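Local coordinates for protein acyl-CoA dehydrogenase (PDB 3PFD) that probably catalyses the oxidation of saturated acyl-CoA to 2,3-dehydroacyl-CoA, passing the electrons through its bound flavin adenine dinucleotide, at residues A25-I30 with V86-A91. Residues are numbered along the deposited sequence; the frame is centred on the assembly and turned at random.
Sequences ALREAI and VIEEVA
Arg-27 forms salt bridges with two successive glutamates, Glu-88 and Glu-89, and a single nitrogen makes both bonds. Arg-27 NH2 donates to Glu-88 OE2 at 2.9 Å and to Glu-89 OE2 at 3.1 Å. Both oxygens lie at the edge of the guanidinium, near its plane. The two carboxylates are turned differently. Glu-89 offers the anti lone pair of OE2, and its plane stands 82° from that of the guanidinium. Glu-88 OE2 is instead approached from above its carboxylate plane. The arginine chain bends at chi3 (-69°), which carries NH2 across to the glutamates. Its aliphatic part also lies against Glu-89, with Arg-27 CG 3.5 Å from Glu-89 OE2.

Tyr-313 OH is hydrogen-bonded to Arg-27 NH1 and to Glu-88 OE1, while Arg-309 pairs with Glu-88 OE2 and Arg-31, one turn on from Arg-27, with Glu-89 OE1. The buried carboxylates therefore face several positive groups, which would be expected to favour their ionised forms.

The segments belong to helices 24-47 and 80-91 of the all-helical N-terminal domain of the acyl-CoA dehydrogenase fold. The axes of segments 25-30 and 86-91 come within 9.6 Å and cross at -32°, running in roughly the same direction. Arg-309 and Tyr-313 lie on helix 292-321, so the polar cluster links this domain to the C-terminal helical domain.

The apolar contacts centre on Ile-30. Ile-30 CG2 packs on the aliphatic part of Glu-89, 3.6 Å from Glu-89 CB. The other branch reaches Val-90, with Ile-30 CD1 3.9 Å from Val-90 CG2; Ile-30 CG1 comes near the carbonyl oxygen of Val-86. Leu-26 CD2 meets Val-86 CG2 at 4.1 Å, the two side chains crossing at about a right angle. Phe-64 touches Leu-26, Ile-30 and Val-86.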
ATOM      1  N   ALA C  25      29.678  14.304  14.557  1.00 38.79           N
ATOM      2  CA  ALA C  25      30.030  14.559  15.959  1.00 38.03           C
ATOM      3  C   ALA C  25      28.812  15.036  16.762  1.00 36.40           C
ATOM      4  O   ALA C  25      28.646  14.661  17.925  1.00 36.58           O
ATOM      5  CB  ALA C  25      31.181  15.565  16.062  1.00 38.84           C
ATOM      6  N   LEU C  26      27.965  15.857  16.139  1.00 34.43           N
ATOM      7  CA  LEU C  26      26.714  16.287  16.768  1.00 32.97           C
ATOM      8  C   LEU C  26      25.845  15.067  17.069  1.00 31.58           C
ATOM      9  O   LEU C  26      25.407  14.875  18.203  1.00 31.55           O
ATOM     10  CB  LEU C  26      25.936  17.275  15.882  1.00 32.51           C
ATOM     11  CG  LEU C  26      24.579  17.708  16.464  1.00 31.76           C
ATOM     12  CD1 LEU C  26      24.758  18.849  17.460  1.00 33.19           C
ATOM     13  CD2 LEU C  26      23.600  18.097  15.371  1.00 32.48           C
ATOM     14  N   ARG C  27      25.609  14.252  16.047  1.00 30.18           N
ATOM     15  CA  ARG C  27      24.778  13.077  16.199  1.00 29.38           C
ATOM     16  C   ARG C  27      25.254  12.177  17.330  1.00 29.44           C
ATOM     17  O   ARG C  27      24.438  11.724  18.128  1.00 29.20           O
ATOM     18  CB  ARG C  27      24.675  12.283  14.905  1.00 28.79           C
ATOM     19  CG  ARG C  27      23.536  11.240  14.936  1.00 27.07           C
ATOM     20  CD  ARG C  27      23.548  10.358  13.709  1.00 24.48           C
ATOM     21  NE  ARG C  27      23.170  11.068  12.486  1.00 21.64           N
ATOM     22  CZ  ARG C  27      21.912  11.309  12.083  1.00 21.59           C
ATOM     23  NH1 ARG C  27      21.705  11.937  10.939  1.00 23.18           N
ATOM     24  NH2 ARG C  27      20.858  10.959  12.812  1.00 19.49           N
ATOM     25  N   GLU C  28      26.564  11.936  17.401  1.00 29.95           N
ATOM     26  CA  GLU C  28      27.141  11.076  18.435  1.00 30.92           C
ATOM     27  C   GLU C  28      26.877  11.650  19.841  1.00 30.38           C
ATOM     28  O   GLU C  28      26.507  10.911  20.767  1.00 31.01           O
ATOM     29  CB  GLU C  28      28.654  10.829  18.173  1.00 32.64           C
ATOM     30  CG  GLU C  28      28.931  10.059  16.854  1.00 36.38           C
ATOM     31  CD  GLU C  28      30.418   9.800  16.528  1.00 41.95           C
ATOM     32  OE1 GLU C  28      30.744   8.638  16.190  1.00 43.37           O
ATOM     33  OE2 GLU C  28      31.258  10.735  16.574  1.00 45.05           O
ATOM     34  N   ALA C  29      27.046  12.966  19.986  1.00 29.67           N
ATOM     35  CA  ALA C  29      26.800  13.663  21.249  1.00 28.75           C
ATOM     36  C   ALA C  29      25.333  13.648  21.679  1.00 27.62           C
ATOM     37  O   ALA C  29      25.042  13.366  22.838  1.00 27.67           O
ATOM     38  CB  ALA C  29      27.307  15.097  21.176  1.00 29.38           C
ATOM     39  N   ILE C  30      24.408  13.964  20.764  1.00 26.37           N
ATOM     40  CA  ILE C  30      22.984  13.930  21.125  1.00 24.90           C
ATOM     41  C   ILE C  30      22.463  12.528  21.377  1.00 24.77           C
ATOM     42  O   ILE C  30      21.680  12.342  22.291  1.00 24.75           O
ATOM     43  CB  ILE C  30      22.035  14.713  20.163  1.00 24.15           C
ATOM     44  CG1 ILE C  30      20.611  14.736  20.728  1.00 23.57           C
ATOM     45  CG2 ILE C  30      22.059  14.151  18.767  1.00 21.03           C
ATOM     46  CD1 ILE C  30      20.490  15.400  22.112  1.00 25.05           C
ATOM     47  N   VAL C  86      19.028  16.744  16.095  1.00 16.76           N
ATOM     48  CA  VAL C  86      18.787  16.789  17.553  1.00 16.14           C
ATOM     49  C   VAL C  86      17.380  16.250  17.830  1.00 16.20           C
ATOM     50  O   VAL C  86      17.200  15.268  18.583  1.00 16.63           O
ATOM     51  CB  VAL C  86      19.046  18.235  18.146  1.00 16.84           C
ATOM     52  CG1 VAL C  86      18.530  18.400  19.622  1.00 16.96           C
ATOM     53  CG2 VAL C  86      20.516  18.548  18.079  1.00 15.80           C
ATOM     54  N   ILE C  87      16.390  16.820  17.148  1.00 15.74           N
ATOM     55  CA  ILE C  87      15.001  16.413  17.347  1.00 14.79           C
ATOM     56  C   ILE C  87      14.785  14.929  17.054  1.00 14.99           C
ATOM     57  O   ILE C  87      14.146  14.227  17.845  1.00 14.40           O
ATOM     58  CB  ILE C  87      14.058  17.310  16.539  1.00 14.63           C
ATOM     59  CG1 ILE C  87      14.053  18.704  17.175  1.00 15.00           C
ATOM     60  CG2 ILE C  87      12.638  16.716  16.426  1.00 12.31           C
ATOM     61  CD1 ILE C  87      13.719  19.799  16.209  1.00 14.18           C
ATOM     62  N   GLU C  88      15.365  14.471  15.946  1.00 14.63           N
ATOM     63  CA  GLU C  88      15.324  13.075  15.525  1.00 14.56           C
ATOM     64  C   GLU C  88      15.929  12.135  16.568  1.00 14.79           C
ATOM     65  O   GLU C  88      15.343  11.100  16.886  1.00 14.58           O
ATOM     66  CB  GLU C  88      16.089  12.931  14.190  1.00 14.16           C
ATOM     67  CG  GLU C  88      16.302  11.501  13.644  1.00 15.20           C
ATOM     68  CD  GLU C  88      17.243  11.496  12.418  1.00 17.09           C
ATOM     69  OE1 GLU C  88      17.233  12.493  11.655  1.00 16.02           O
ATOM     70  OE2 GLU C  88      18.019  10.527  12.231  1.00 14.94           O
ATOM     71  N   GLU C  89      17.112  12.473  17.075  1.00 15.40           N
ATOM     72  CA  GLU C  89      17.804  11.589  18.017  1.00 16.43           C
ATOM     73  C   GLU C  89      17.094  11.521  19.374  1.00 16.23           C
ATOM     74  O   GLU C  89      17.131  10.479  20.070  1.00 16.10           O
ATOM     75  CB  GLU C  89      19.274  11.985  18.179  1.00 17.30           C
ATOM     76  CG  GLU C  89      20.152  11.605  16.961  1.00 19.94           C
ATOM     77  CD  GLU C  89      20.258  10.087  16.732  1.00 21.47           C
ATOM     78  OE1 GLU C  89      20.119   9.316  17.691  1.00 23.22           O
ATOM     79  OE2 GLU C  89      20.461   9.661  15.582  1.00 21.19           O
ATOM     80  N   VAL C  90      16.450  12.617  19.757  1.00 15.61           N
ATOM     81  CA  VAL C  90      15.674  12.605  20.992  1.00 16.29           C
ATOM     82  C   VAL C  90      14.398  11.764  20.739  1.00 15.66           C
ATOM     83  O   VAL C  90      14.052  10.932  21.556  1.00 15.81           O
ATOM     84  CB  VAL C  90      15.367  14.038  21.559  1.00 16.30           C
ATOM     85  CG1 VAL C  90      14.517  13.965  22.832  1.00 16.74           C
ATOM     86  CG2 VAL C  90      16.649  14.768  21.909  1.00 18.23           C
ATOM     87  N   ALA C  91      13.749  11.938  19.583  1.00 15.12           N
ATOM     88  CA  ALA C  91      12.477  11.234  19.307  1.00 14.45           C
ATOM     89  C   ALA C  91      12.637   9.714  19.214  1.00 14.36           C
ATOM     90  O   ALA C  91      11.694   8.939  19.507  1.00 13.46           O
ATOM     91  CB  ALA C  91      11.846  11.770  18.027  1.00 12.61           C
TER